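Local coordinates for protein KLLA0F20702p (Kluyveromyces lactis, PDB 5Y5A) that probably serves as the Est1 subunit of yeast telomerase, helping to recruit the enzyme to chromosome ends through its complex with Cdc13, at residues A[40-45]-A[88-93]; A[95-100]-A[121-126]; A[230-235]-A[488-493]; A[455-460]-A[539-544]; A[552-555]-A[560-563]. All coordinates share one frame; numbering follows the deposited sequence.

Contact 1. Residues A[40-45]-A[88-93]; sequences MIHSKI and HVHYPI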
# COMPACT_ATOMS: atom_id res chain seq x y z
N MET A 40 0.08 32.70 -16.94
CA MET A 40 1.21 32.78 -17.86
C MET A 40 2.10 31.55 -17.74
O MET A 40 2.53 30.98 -18.74
CB MET A 40 2.02 34.05 -17.60
CG MET A 40 1.26 35.33 -17.91
SD MET A 40 0.75 35.43 -19.64
CE MET A 40 2.33 35.57 -20.44
N ILE A 41 2.37 31.14 -16.50
CA ILE A 41 3.22 29.99 -16.24
C ILE A 41 2.54 28.70 -16.70
O ILE A 41 3.18 27.84 -17.29
CB ILE A 41 3.60 29.91 -14.74
CG1 ILE A 41 4.46 31.12 -14.35
CG2 ILE A 41 4.32 28.60 -14.43
CD1 ILE A 41 4.78 31.21 -12.88
N HIS A 42 1.25 28.59 -16.43
CA HIS A 42 0.46 27.45 -16.90
C HIS A 42 0.50 27.35 -18.42
O HIS A 42 0.56 26.26 -18.99
CB HIS A 42 -0.99 27.55 -16.42
CG HIS A 42 -1.22 26.96 -15.06
ND1 HIS A 42 -2.48 26.69 -14.58
CD2 HIS A 42 -0.35 26.57 -14.10
CE1 HIS A 42 -2.38 26.18 -13.36
NE2 HIS A 42 -1.10 26.09 -13.05
N SER A 43 0.45 28.51 -19.08
CA SER A 43 0.44 28.56 -20.53
C SER A 43 1.75 28.04 -21.12
O SER A 43 1.74 27.38 -22.16
CB SER A 43 0.19 29.99 -21.01
OG SER A 43 0.39 30.09 -22.41
N LYS A 44 2.86 28.34 -20.46
CA LYS A 44 4.16 27.88 -20.92
C LYS A 44 4.32 26.39 -20.69
O LYS A 44 4.85 25.68 -21.54
CB LYS A 44 5.29 28.63 -20.21
CG LYS A 44 5.43 30.08 -20.61
CD LYS A 44 6.68 30.70 -20.01
CE LYS A 44 6.88 32.11 -20.52
NZ LYS A 44 8.14 32.71 -19.99
N ILE A 45 3.84 25.93 -19.54
CA ILE A 45 3.97 24.53 -19.17
C ILE A 45 3.14 23.65 -20.10
O ILE A 45 3.62 22.63 -20.60
CB ILE A 45 3.55 24.30 -17.71
CG1 ILE A 45 4.52 25.02 -16.77
CG2 ILE A 45 3.49 22.81 -17.38
CD1 ILE A 45 4.19 24.84 -15.30
N HIS A 88 7.83 23.19 -8.06
CA HIS A 88 8.25 24.58 -8.17
C HIS A 88 7.09 25.57 -8.33
O HIS A 88 7.24 26.76 -8.05
CB HIS A 88 9.21 24.74 -9.35
CG HIS A 88 10.49 23.98 -9.18
ND1 HIS A 88 11.49 24.39 -8.33
CD2 HIS A 88 10.92 22.83 -9.75
CE1 HIS A 88 12.49 23.53 -8.38
NE2 HIS A 88 12.17 22.58 -9.23
N VAL A 89 5.94 25.08 -8.77
CA VAL A 89 4.81 25.96 -9.02
C VAL A 89 3.66 25.71 -8.05
O VAL A 89 3.21 26.62 -7.37
CB VAL A 89 4.28 25.80 -10.46
CG1 VAL A 89 3.12 26.75 -10.70
CG2 VAL A 89 5.40 26.04 -11.46
N HIS A 90 3.15 24.49 -8.04
CA HIS A 90 2.01 24.17 -7.22
C HIS A 90 2.28 23.95 -5.76
O HIS A 90 1.61 24.52 -4.93
CB HIS A 90 1.30 22.96 -7.78
CG HIS A 90 0.67 23.21 -9.10
ND1 HIS A 90 0.17 22.20 -9.88
CD2 HIS A 90 0.47 24.36 -9.79
CE1 HIS A 90 -0.32 22.71 -10.99
NE2 HIS A 90 -0.14 24.02 -10.96
N TYR A 91 3.23 23.10 -5.43
CA TYR A 91 3.53 22.86 -4.02
C TYR A 91 3.82 24.15 -3.23
O TYR A 91 3.29 24.31 -2.13
CB TYR A 91 4.71 21.90 -3.84
CG TYR A 91 5.05 21.70 -2.38
CD1 TYR A 91 4.29 20.84 -1.59
CD2 TYR A 91 6.09 22.40 -1.78
CE1 TYR A 91 4.58 20.67 -0.24
CE2 TYR A 91 6.38 22.24 -0.44
CZ TYR A 91 5.63 21.37 0.32
OH TYR A 91 5.93 21.21 1.65
N PRO A 92 4.66 25.05 -3.77
CA PRO A 92 4.92 26.26 -2.98
C PRO A 92 3.68 27.12 -2.74
O PRO A 92 3.58 27.77 -1.71
CB PRO A 92 5.96 27.02 -3.82
CG PRO A 92 5.81 26.48 -5.19
CD PRO A 92 5.46 25.04 -5.01
N ILE A 93 2.75 27.11 -3.69
CA ILE A 93 1.48 27.80 -3.50
C ILE A 93 0.67 27.13 -2.39
O ILE A 93 0.23 27.80 -1.45
CB ILE A 93 0.63 27.81 -4.78
CG1 ILE A 93 1.33 28.62 -5.88
CG2 ILE A 93 -0.74 28.40 -4.51
CD1 ILE A 93 0.61 28.57 -7.22
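In the amino-terminal helical bundle of this Est1 fragment, helix 33-53 meets helix 78-105 through two histidines and a small aliphatic cluster. His42 and His90 meet rim to rim, their NE2 atoms 3.1 Å apart in a hydrogen bond whose proton could sit on either nitrogen. The bond is bent, at 149°. His42 NE2 comes in at the edge of the His90 ring, in its plane; the ring planes stand at 72°, and neither ring lies over the other. The far nitrogen of His90, ND1, is bonded to Tyr134 OH on helix 113-144, which helps to hold that ring's rotation and links three helices in one polar chain. A leucine in place of His42 would probably leave His90 NE2 without this partner in a buried setting. Beside the polar pair, Val89 CG2 lies 4.1 Å from Ile41 CG2 and 4.2 Å from Ile45 CD1. This branch of Val89 stands anti to its carbonyl carbon, and it touches both isoleucines, which lie one helical turn apart. Phe15 and Phe12 of helix 7-21 extend the apolar patch. The segments run at 144° to each other, and helices 7-21 and 113-144 close in on them, as in an all-helical bundle.

Contact 2. Residues A[95-100]-A[121-126]; sequences KYFQNW and SILQKI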
# COMPACT_ATOMS: atom_id res chain seq x y z
N LYS A 95 1.61 25.17 -0.03
CA LYS A 95 2.30 25.31 1.24
C LYS A 95 1.95 26.64 1.91
O LYS A 95 1.72 26.69 3.12
CB LYS A 95 3.81 25.19 1.05
CG LYS A 95 4.61 25.23 2.34
CD LYS A 95 6.07 24.86 2.10
CE LYS A 95 6.92 25.10 3.33
NZ LYS A 95 8.37 24.91 3.05
N TYR A 96 1.89 27.71 1.12
CA TYR A 96 1.61 29.04 1.65
C TYR A 96 0.20 29.11 2.23
O TYR A 96 -0.02 29.77 3.25
CB TYR A 96 1.78 30.10 0.56
CG TYR A 96 1.42 31.51 1.01
CD1 TYR A 96 2.34 32.28 1.72
CD2 TYR A 96 0.18 32.06 0.71
CE1 TYR A 96 2.02 33.56 2.13
CE2 TYR A 96 -0.14 33.35 1.12
CZ TYR A 96 0.78 34.09 1.83
OH TYR A 96 0.46 35.37 2.24
N PHE A 97 -0.74 28.45 1.58
CA PHE A 97 -2.11 28.38 2.08
C PHE A 97 -2.19 27.56 3.36
O PHE A 97 -3.04 27.82 4.22
CB PHE A 97 -3.03 27.79 1.01
CG PHE A 97 -3.42 28.77 -0.05
CD1 PHE A 97 -2.52 29.13 -1.04
CD2 PHE A 97 -4.69 29.33 -0.06
CE1 PHE A 97 -2.88 30.04 -2.01
CE2 PHE A 97 -5.05 30.24 -1.04
CZ PHE A 97 -4.14 30.59 -2.01
N GLN A 98 -1.28 26.62 3.52
CA GLN A 98 -1.22 25.80 4.71
C GLN A 98 -0.75 26.67 5.85
O GLN A 98 -1.42 26.83 6.84
CB GLN A 98 -0.27 24.63 4.50
CG GLN A 98 -0.24 23.64 5.64
CD GLN A 98 -1.54 22.90 5.81
OE1 GLN A 98 -1.94 22.14 4.96
NE2 GLN A 98 -2.20 23.12 6.93
N ASN A 99 0.43 27.24 5.69
CA ASN A 99 1.01 28.14 6.69
C ASN A 99 0.02 29.19 7.15
O ASN A 99 -0.11 29.47 8.34
CB ASN A 99 2.26 28.83 6.14
CG ASN A 99 3.38 27.86 5.87
OD1 ASN A 99 3.16 26.66 5.73
ND2 ASN A 99 4.61 28.39 5.80
N TRP A 100 -0.69 29.75 6.19
CA TRP A 100 -1.66 30.78 6.47
C TRP A 100 -2.86 30.20 7.22
O TRP A 100 -3.35 30.80 8.17
CB TRP A 100 -2.10 31.46 5.18
CG TRP A 100 -2.17 32.94 5.29
CD1 TRP A 100 -1.25 33.85 4.85
CD2 TRP A 100 -3.21 33.70 5.91
NE1 TRP A 100 -1.66 35.12 5.15
CE2 TRP A 100 -2.86 35.06 5.79
CE3 TRP A 100 -4.42 33.37 6.54
CZ2 TRP A 100 -3.66 36.07 6.29
CZ3 TRP A 100 -5.20 34.37 7.02
CH2 TRP A 100 -4.83 35.70 6.90
N SER A 121 -11.44 32.29 -0.33
CA SER A 121 -11.97 32.96 -1.50
C SER A 121 -10.91 33.08 -2.59
O SER A 121 -11.18 32.80 -3.76
CB SER A 121 -12.51 34.35 -1.15
OG SER A 121 -12.97 35.01 -2.32
N ILE A 122 -9.71 33.50 -2.21
CA ILE A 122 -8.61 33.60 -3.16
C ILE A 122 -8.17 32.21 -3.63
O ILE A 122 -7.69 32.05 -4.75
CB ILE A 122 -7.40 34.37 -2.56
CG1 ILE A 122 -7.75 35.83 -2.29
CG2 ILE A 122 -6.19 34.27 -3.46
CD1 ILE A 122 -6.71 36.58 -1.46
N LEU A 123 -8.36 31.21 -2.78
CA LEU A 123 -8.00 29.84 -3.14
C LEU A 123 -8.88 29.34 -4.28
O LEU A 123 -8.40 28.68 -5.20
CB LEU A 123 -8.14 28.90 -1.94
CG LEU A 123 -7.99 27.42 -2.29
CD1 LEU A 123 -6.58 27.13 -2.78
CD2 LEU A 123 -8.36 26.52 -1.12
N GLN A 124 -10.16 29.66 -4.20
CA GLN A 124 -11.12 29.20 -5.19
C GLN A 124 -10.97 29.96 -6.50
O GLN A 124 -11.57 29.60 -7.51
CB GLN A 124 -12.54 29.32 -4.66
CG GLN A 124 -12.84 28.35 -3.52
CD GLN A 124 -14.16 28.63 -2.82
OE1 GLN A 124 -14.73 29.72 -2.95
NE2 GLN A 124 -14.65 27.65 -2.07
N LYS A 125 -10.16 31.02 -6.48
CA LYS A 125 -9.79 31.73 -7.70
C LYS A 125 -8.70 30.97 -8.45
O LYS A 125 -8.61 31.04 -9.68
CB LYS A 125 -9.31 33.15 -7.39
CG LYS A 125 -10.33 34.05 -6.72
CD LYS A 125 -9.78 35.47 -6.57
CE LYS A 125 -10.75 36.37 -5.84
NZ LYS A 125 -10.20 37.75 -5.72
N ILE A 126 -7.87 30.25 -7.70
CA ILE A 126 -6.67 29.63 -8.24
C ILE A 126 -6.83 28.14 -8.52
O ILE A 126 -6.35 27.64 -9.54
CB ILE A 126 -5.48 29.81 -7.27
CG1 ILE A 126 -5.10 31.29 -7.15
CG2 ILE A 126 -4.29 28.99 -7.71
CD1 ILE A 126 -4.13 31.60 -6.03
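Phe97 is the bump of this contact, and the hollow that takes it is formed by Leu123, Ile122 and Ile126 on the facing helix. The two segments belong to a helical hairpin, helix 78-105 followed by helix 113-144, within the Est1 family region of the TPR clan. They run nearly antiparallel, at 167°, with axes 12.0 Å apart, a wide spacing that the phenylalanine bridges. With CG anti to the carbonyl carbon (chi1 -78°), the ring reaches out from its own helix until its outer end meets the backbone of the other: CE2 of Phe97 is 3.6 Å from Leu123 CA.

The walls of the hollow differ in how they meet the ring. Leu123 bends round it, its CD1 methyl lying over one face in a CH-pi contact, 4.2 Å from the Phe97 centroid and 23° off the normal. Ile122 stands at the ring edge, where its CG2 is 4.5 Å from Phe97 CZ. Ile126, one turn further along, brings CD1 obliquely to within 4.1 Å of the same CZ. Met205 of helix 179-206 touches both Phe97 and Leu123, bringing a third helix to the pair, and Leu119 adds to the packing around the phenylalanine. The tightest fit is at the foot of the leucine, where Leu123 CB lies 3.5 Å from Phe97 CE2.

Contact 3. Residues A[230-235]-A[488-493]; sequences IVPSVG and LKEFGP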
# COMPACT_ATOMS: atom_id res chain seq x y z
N ILE A 230 -2.78 2.09 -12.13
CA ILE A 230 -2.07 2.05 -13.41
C ILE A 230 -0.55 1.91 -13.29
O ILE A 230 0.10 1.39 -14.20
CB ILE A 230 -2.39 3.30 -14.27
CG1 ILE A 230 -1.93 4.59 -13.58
CG2 ILE A 230 -3.88 3.36 -14.58
CD1 ILE A 230 -2.07 5.83 -14.46
N VAL A 231 0.03 2.39 -12.19
CA VAL A 231 1.46 2.20 -11.91
C VAL A 231 1.69 1.93 -10.43
O VAL A 231 2.13 2.81 -9.68
CB VAL A 231 2.33 3.41 -12.32
CG1 VAL A 231 3.80 3.02 -12.30
CG2 VAL A 231 1.95 3.95 -13.68
N PRO A 232 1.40 0.70 -9.99
CA PRO A 232 1.46 0.39 -8.55
C PRO A 232 2.87 0.44 -7.97
O PRO A 232 3.01 0.48 -6.75
CB PRO A 232 0.89 -1.03 -8.49
CG PRO A 232 1.11 -1.60 -9.87
CD PRO A 232 0.93 -0.44 -10.79
N SER A 233 3.90 0.47 -8.81
CA SER A 233 5.28 0.55 -8.31
C SER A 233 5.60 1.87 -7.61
O SER A 233 6.54 1.95 -6.82
CB SER A 233 6.27 0.34 -9.45
OG SER A 233 6.33 1.50 -10.27
N VAL A 234 4.82 2.91 -7.90
CA VAL A 234 5.15 4.25 -7.41
C VAL A 234 4.70 4.43 -5.97
O VAL A 234 3.49 4.49 -5.68
CB VAL A 234 4.55 5.34 -8.32
CG1 VAL A 234 4.62 6.71 -7.67
CG2 VAL A 234 5.27 5.35 -9.66
N GLY A 235 5.67 4.49 -5.07
CA GLY A 235 5.41 4.61 -3.65
C GLY A 235 4.66 5.87 -3.27
O GLY A 235 3.85 5.86 -2.34
N LEU A 488 -1.25 -6.38 -3.92
CA LEU A 488 0.17 -6.45 -3.61
C LEU A 488 1.12 -6.31 -4.82
O LEU A 488 2.32 -6.60 -4.71
CB LEU A 488 0.46 -7.78 -2.90
CG LEU A 488 -0.19 -7.90 -1.51
CD1 LEU A 488 0.23 -9.19 -0.82
CD2 LEU A 488 0.19 -6.71 -0.67
N LYS A 489 0.59 -5.87 -5.96
CA LYS A 489 1.45 -5.67 -7.13
C LYS A 489 2.56 -4.68 -6.79
O LYS A 489 2.30 -3.64 -6.21
CB LYS A 489 0.63 -5.17 -8.33
CG LYS A 489 -0.35 -6.19 -8.86
CD LYS A 489 -1.37 -5.60 -9.81
CE LYS A 489 -0.78 -5.37 -11.19
NZ LYS A 489 -1.86 -5.13 -12.19
N GLU A 490 3.80 -5.06 -7.11
CA GLU A 490 5.02 -4.26 -6.87
C GLU A 490 5.40 -4.12 -5.39
O GLU A 490 6.27 -3.30 -5.05
CB GLU A 490 4.89 -2.87 -7.49
CG GLU A 490 4.53 -2.90 -8.96
CD GLU A 490 5.70 -3.24 -9.88
OE1 GLU A 490 6.67 -3.92 -9.45
OE2 GLU A 490 5.64 -2.83 -11.06
N PHE A 491 4.76 -4.90 -4.52
CA PHE A 491 5.14 -4.99 -3.11
C PHE A 491 6.46 -5.75 -2.98
O PHE A 491 6.53 -6.93 -3.31
CB PHE A 491 4.04 -5.70 -2.32
CG PHE A 491 4.21 -5.66 -0.83
CD1 PHE A 491 4.41 -4.47 -0.16
CD2 PHE A 491 4.08 -6.83 -0.08
CE1 PHE A 491 4.53 -4.44 1.23
CE2 PHE A 491 4.19 -6.81 1.30
CZ PHE A 491 4.41 -5.60 1.96
N GLY A 492 7.50 -5.07 -2.50
CA GLY A 492 8.83 -5.67 -2.42
C GLY A 492 8.98 -6.97 -1.63
O GLY A 492 9.64 -7.89 -2.10
N PRO A 493 8.39 -7.06 -0.43
CA PRO A 493 8.62 -8.28 0.35
C PRO A 493 8.13 -9.59 -0.30
O PRO A 493 8.63 -10.65 0.06
CB PRO A 493 7.85 -8.01 1.64
CG PRO A 493 7.95 -6.52 1.79
CD PRO A 493 7.77 -6.00 0.39
O HOH W 1 3.06 -1.51 -4.44
O HOH W 2 4.26 -0.57 -11.65
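Pro232 and Glu490 provide much of the apolar contact here, with Pro232 CG 3.8 Å from Glu490 CG. The same proline carbon lies 3.9 Å from Lys489 CB, so the ring packs against the aliphatic bases of two charged residues. Glu490 CG also closes on the backbone of the residue after the proline, 3.4 Å from Ser233 N. From there the glutamate bends at chi2 (-77°), which carries its carboxylate alongside Ser233, where OE2 is 3.6 Å from Ser233 CB.

Each segment holds a tight turn just after a helix: a type I beta turn spans Val231 to Val234, and a type II beta turn spans Leu488 to Phe491, with Glu490 at its third position. The contact thus joins two loops far apart in sequence, within the predicted Est1 DNA/RNA-binding domain.

Polar links between the turns run through water. One water donates to both backbone carbonyls, reaching Pro232 O at 3.0 Å and Lys489 O at 2.9 Å. A second accepts from Ser233 N at 3.0 Å and donates to Glu490 OE2 at 2.7 Å, tying the carboxylate to the type I turn.

The polar ends of these side chains have partners beyond the two turns. Glu490 OE1 forms a salt bridge with Arg265, and Lys489 NZ is bonded to Leu516 O. A bound peptide lies against both turns: Ser233 OG is hydrogen-bonded to its backbone, and Lys489 makes a cation-pi contact with one of its aromatic side chains.

Contact 4. Residues A[455-460]-A[539-544]; sequences NLTNEL and YSNKKF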
# COMPACT_ATOMS: atom_id res chain seq x y z
N ASN A 455 -1.63 -28.68 9.97
CA ASN A 455 -3.07 -28.75 10.27
C ASN A 455 -3.90 -28.18 9.14
O ASN A 455 -4.91 -28.76 8.74
CB ASN A 455 -3.41 -28.00 11.56
CG ASN A 455 -2.82 -28.66 12.79
OD1 ASN A 455 -2.47 -29.84 12.76
ND2 ASN A 455 -2.71 -27.91 13.87
N LEU A 456 -3.47 -27.03 8.62
CA LEU A 456 -4.18 -26.37 7.53
C LEU A 456 -4.10 -27.22 6.26
O LEU A 456 -5.11 -27.45 5.60
CB LEU A 456 -3.61 -24.97 7.26
CG LEU A 456 -4.40 -24.20 6.20
CD1 LEU A 456 -5.86 -24.05 6.65
CD2 LEU A 456 -3.77 -22.83 5.93
N THR A 457 -2.90 -27.67 5.94
CA THR A 457 -2.69 -28.47 4.74
C THR A 457 -3.52 -29.75 4.81
O THR A 457 -4.16 -30.13 3.83
CB THR A 457 -1.20 -28.80 4.52
OG1 THR A 457 -0.43 -27.59 4.62
CG2 THR A 457 -0.96 -29.42 3.15
N ASN A 458 -3.55 -30.39 5.98
CA ASN A 458 -4.35 -31.61 6.15
C ASN A 458 -5.85 -31.37 5.96
O ASN A 458 -6.54 -32.22 5.40
CB ASN A 458 -4.11 -32.25 7.54
CG ASN A 458 -2.78 -33.02 7.61
OD1 ASN A 458 -2.18 -33.34 6.59
ND2 ASN A 458 -2.34 -33.33 8.82
N GLU A 459 -6.34 -30.22 6.42
CA GLU A 459 -7.76 -29.88 6.19
C GLU A 459 -8.00 -29.63 4.70
O GLU A 459 -9.03 -30.02 4.16
CB GLU A 459 -8.17 -28.63 6.99
CG GLU A 459 -8.12 -28.79 8.50
CD GLU A 459 -9.07 -29.86 9.00
OE1 GLU A 459 -8.72 -30.57 9.97
OE2 GLU A 459 -10.17 -30.00 8.43
N LEU A 460 -7.05 -28.99 4.05
CA LEU A 460 -7.18 -28.72 2.62
C LEU A 460 -7.19 -30.02 1.83
O LEU A 460 -8.03 -30.21 0.95
CB LEU A 460 -6.07 -27.78 2.15
CG LEU A 460 -6.17 -26.40 2.80
CD1 LEU A 460 -5.10 -25.46 2.31
CD2 LEU A 460 -7.56 -25.82 2.57
N TYR A 539 -0.12 -26.91 -2.97
CA TYR A 539 1.15 -26.99 -3.69
C TYR A 539 2.29 -26.25 -2.98
O TYR A 539 3.39 -26.78 -2.83
CB TYR A 539 0.98 -26.42 -5.10
CG TYR A 539 2.27 -26.37 -5.89
CD1 TYR A 539 2.77 -27.51 -6.49
CD2 TYR A 539 2.97 -25.18 -6.04
CE1 TYR A 539 3.95 -27.48 -7.21
CE2 TYR A 539 4.15 -25.14 -6.76
CZ TYR A 539 4.63 -26.29 -7.35
OH TYR A 539 5.80 -26.26 -8.07
N SER A 540 2.02 -25.03 -2.54
CA SER A 540 3.05 -24.26 -1.86
C SER A 540 3.39 -24.88 -0.52
O SER A 540 4.55 -24.99 -0.14
CB SER A 540 2.61 -22.81 -1.68
OG SER A 540 2.50 -22.17 -2.95
N ASN A 541 2.36 -25.32 0.21
CA ASN A 541 2.58 -25.91 1.51
C ASN A 541 3.38 -27.21 1.42
O ASN A 541 4.25 -27.46 2.25
CB ASN A 541 1.25 -26.15 2.23
CG ASN A 541 0.58 -24.84 2.62
OD1 ASN A 541 1.11 -23.77 2.35
ND2 ASN A 541 -0.61 -24.93 3.24
N LYS A 542 3.09 -28.03 0.42
CA LYS A 542 3.89 -29.24 0.24
C LYS A 542 5.36 -28.92 -0.07
O LYS A 542 6.26 -29.60 0.43
CB LYS A 542 3.29 -30.11 -0.86
CG LYS A 542 1.97 -30.77 -0.47
CD LYS A 542 1.70 -32.01 -1.31
CE LYS A 542 0.34 -32.61 -0.97
NZ LYS A 542 0.23 -34.02 -1.44
N LYS A 543 5.61 -27.89 -0.88
CA LYS A 543 6.99 -27.54 -1.19
C LYS A 543 7.68 -27.04 0.06
O LYS A 543 8.84 -27.37 0.32
CB LYS A 543 7.07 -26.47 -2.29
CG LYS A 543 6.52 -26.89 -3.64
CD LYS A 543 7.30 -28.02 -4.27
CE LYS A 543 8.64 -27.55 -4.82
NZ LYS A 543 9.34 -28.67 -5.51
N PHE A 544 6.96 -26.25 0.86
CA PHE A 544 7.52 -25.72 2.09
C PHE A 544 7.87 -26.82 3.08
O PHE A 544 8.92 -26.79 3.72
CB PHE A 544 6.55 -24.76 2.76
CG PHE A 544 6.96 -24.37 4.15
CD1 PHE A 544 7.97 -23.43 4.34
CD2 PHE A 544 6.35 -24.93 5.25
CE1 PHE A 544 8.36 -23.07 5.62
CE2 PHE A 544 6.74 -24.57 6.53
CZ PHE A 544 7.75 -23.64 6.71
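Thr457 and Asn541 form a buried polar bridge between helix 447-462 and helix 526-546, a helix-helix contact of this largely helical fold, with the threonine in the region assigned to the Est1 DNA/RNA-binding domain. Asn541 ND2 donates to Thr457 OG1 at 3.0 Å, a bent bond with an angle of 136° at the hydrogen. The hydroxyl oxygen lies 27° out of the amide plane. The side chains lie alongside and antiparallel, with Asn541 CB 3.3 Å from Thr457 OG1.

In the next shell, Thr457 OG1 is hydrogen-bonded to Met453 O, one turn earlier on its own helix. The threonine torsion (chi1 -50°) sets OG1 beside its backbone N, where it can meet both that carbonyl and the amide. A valine in place of Thr457 would probably leave the Asn541 amide without this buried acceptor and freer to turn. Further out, Met430 of helix 421-433 and Met453 pack on Asn541, while Tyr561 of the C-terminal hairpin touches Thr457. On the methyl side of the threonine, Thr457 CG2 lies 4.1 Å from Asn541 CB.

Contact 5. Residues A[552-555]-A[560-563]; sequences FKLD and RYVH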
# COMPACT_ATOMS: atom_id res chain seq x y z
N PHE A 552 8.02 -33.07 10.58
CA PHE A 552 6.76 -33.36 9.90
C PHE A 552 7.00 -34.00 8.53
O PHE A 552 7.88 -33.57 7.77
CB PHE A 552 5.91 -32.08 9.77
CG PHE A 552 5.45 -31.53 11.09
CD1 PHE A 552 4.34 -32.07 11.73
CD2 PHE A 552 6.13 -30.48 11.70
CE1 PHE A 552 3.93 -31.57 12.95
CE2 PHE A 552 5.70 -29.97 12.91
CZ PHE A 552 4.61 -30.52 13.54
N LYS A 553 6.22 -35.03 8.22
CA LYS A 553 6.40 -35.83 7.02
C LYS A 553 5.06 -36.33 6.51
O LYS A 553 4.11 -36.46 7.29
CB LYS A 553 7.32 -37.04 7.29
CG LYS A 553 8.74 -36.69 7.75
CD LYS A 553 9.69 -36.56 6.57
CE LYS A 553 11.11 -36.22 7.03
NZ LYS A 553 11.15 -34.89 7.73
N LEU A 554 4.99 -36.64 5.23
CA LEU A 554 3.78 -37.21 4.65
C LEU A 554 3.67 -38.71 4.90
O LEU A 554 4.50 -39.48 4.42
CB LEU A 554 3.73 -36.93 3.15
CG LEU A 554 2.44 -37.30 2.42
CD1 LEU A 554 1.28 -36.48 2.95
CD2 LEU A 554 2.60 -37.08 0.93
N ASP A 555 2.66 -39.11 5.65
CA ASP A 555 2.31 -40.52 5.81
C ASP A 555 1.66 -40.97 4.52
O ASP A 555 0.57 -40.52 4.19
CB ASP A 555 1.37 -40.70 7.02
CG ASP A 555 0.99 -42.14 7.28
OD1 ASP A 555 0.92 -42.96 6.33
OD2 ASP A 555 0.74 -42.45 8.46
N ARG A 560 -1.56 -37.96 4.59
CA ARG A 560 -1.63 -36.75 5.39
C ARG A 560 -0.30 -36.52 6.10
O ARG A 560 0.49 -37.46 6.28
CB ARG A 560 -2.76 -36.83 6.42
CG ARG A 560 -4.16 -37.03 5.83
CD ARG A 560 -4.63 -35.81 5.04
NE ARG A 560 -6.02 -35.94 4.60
CZ ARG A 560 -6.39 -36.44 3.43
NH1 ARG A 560 -5.48 -36.87 2.56
NH2 ARG A 560 -7.68 -36.52 3.11
N TYR A 561 -0.06 -35.28 6.53
CA TYR A 561 1.16 -34.94 7.27
C TYR A 561 1.02 -35.32 8.74
O TYR A 561 0.01 -35.02 9.38
CB TYR A 561 1.50 -33.45 7.11
CG TYR A 561 2.06 -33.15 5.73
CD1 TYR A 561 3.41 -33.31 5.46
CD2 TYR A 561 1.23 -32.77 4.69
CE1 TYR A 561 3.93 -33.08 4.20
CE2 TYR A 561 1.73 -32.53 3.43
CZ TYR A 561 3.08 -32.70 3.19
OH TYR A 561 3.58 -32.46 1.93
N VAL A 562 2.03 -36.00 9.25
CA VAL A 562 2.10 -36.41 10.65
C VAL A 562 3.45 -35.96 11.23
O VAL A 562 4.38 -35.64 10.48
CB VAL A 562 1.97 -37.95 10.83
CG1 VAL A 562 0.61 -38.48 10.36
CG2 VAL A 562 3.09 -38.67 10.10
N HIS A 563 3.56 -35.96 12.55
CA HIS A 563 4.85 -35.68 13.17
C HIS A 563 5.64 -36.96 13.41
O HIS A 563 5.09 -37.95 13.87
CB HIS A 563 4.66 -34.93 14.49
CG HIS A 563 5.96 -34.49 15.10
ND1 HIS A 563 6.59 -35.19 16.10
CD2 HIS A 563 6.76 -33.44 14.80
CE1 HIS A 563 7.72 -34.59 16.41
NE2 HIS A 563 7.85 -33.52 15.64
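Asp555 N donates to Arg560 O at 2.8 Å, the shortest polar bond of a small antiparallel beta hairpin. The donor is tilted 25° from the carbonyl plane. The return bond of this pair, Arg560 N to Asp555 O, is weak, whereas Lys553 and Val562 are joined in both directions: Lys553 N to Val562 O at 3.0 Å and Val562 N to Lys553 O at 2.9 Å, the latter almost straight at 169°. Near the turn, Asp555 OD1 accepts from the backbone N of both Glu557 and Lys558, so the carboxylate braces the loop between the strands.

The non-hydrogen-bonded pairs put their side chains on one face. There, His563 turns its edge to the face of Phe552 in a T-shaped stack, centroids 5.0 Å apart, with His563 CD2 above the middle of the phenyl ring. With CG anti to the backbone N (chi1 -172°), Leu554 swings CD1 over the Tyr561 ring, 4.1 Å from the centroid, in a CH-pi contact. The buried Phe552 and Tyr561 seat the hairpin on two helices: Phe552 packs on Cys450, Gln451 and Val454 of helix 447-462, and Tyr561 on Lys542 and Leu545 of helix 526-546.

In the fold
The five contacts trace the fragment from its amino-terminal bundle to its C-terminal hairpin. Contacts 1 and 2 use successive segments of helix 78-105, with centres about 14 Å apart. The centre of contact 3 lies about 8 Å from the centre of the chain, and this contact is the one most closely engaged with the bound peptide; its centre is about 29 Å from that of contact 1 and about 28 Å from that of contact 4. Contacts 4 and 5 form a second cluster, about 11 Å between centres, and touch directly: Asn458 OD1 and Tyr561 N are 2.9 Å apart in a probable hydrogen bond. Contact 4 reaches the peptide too, through packing by Lys543. Contacts 1 and 5, on opposite sides of the chain's centre, have centres about 66 Å apart.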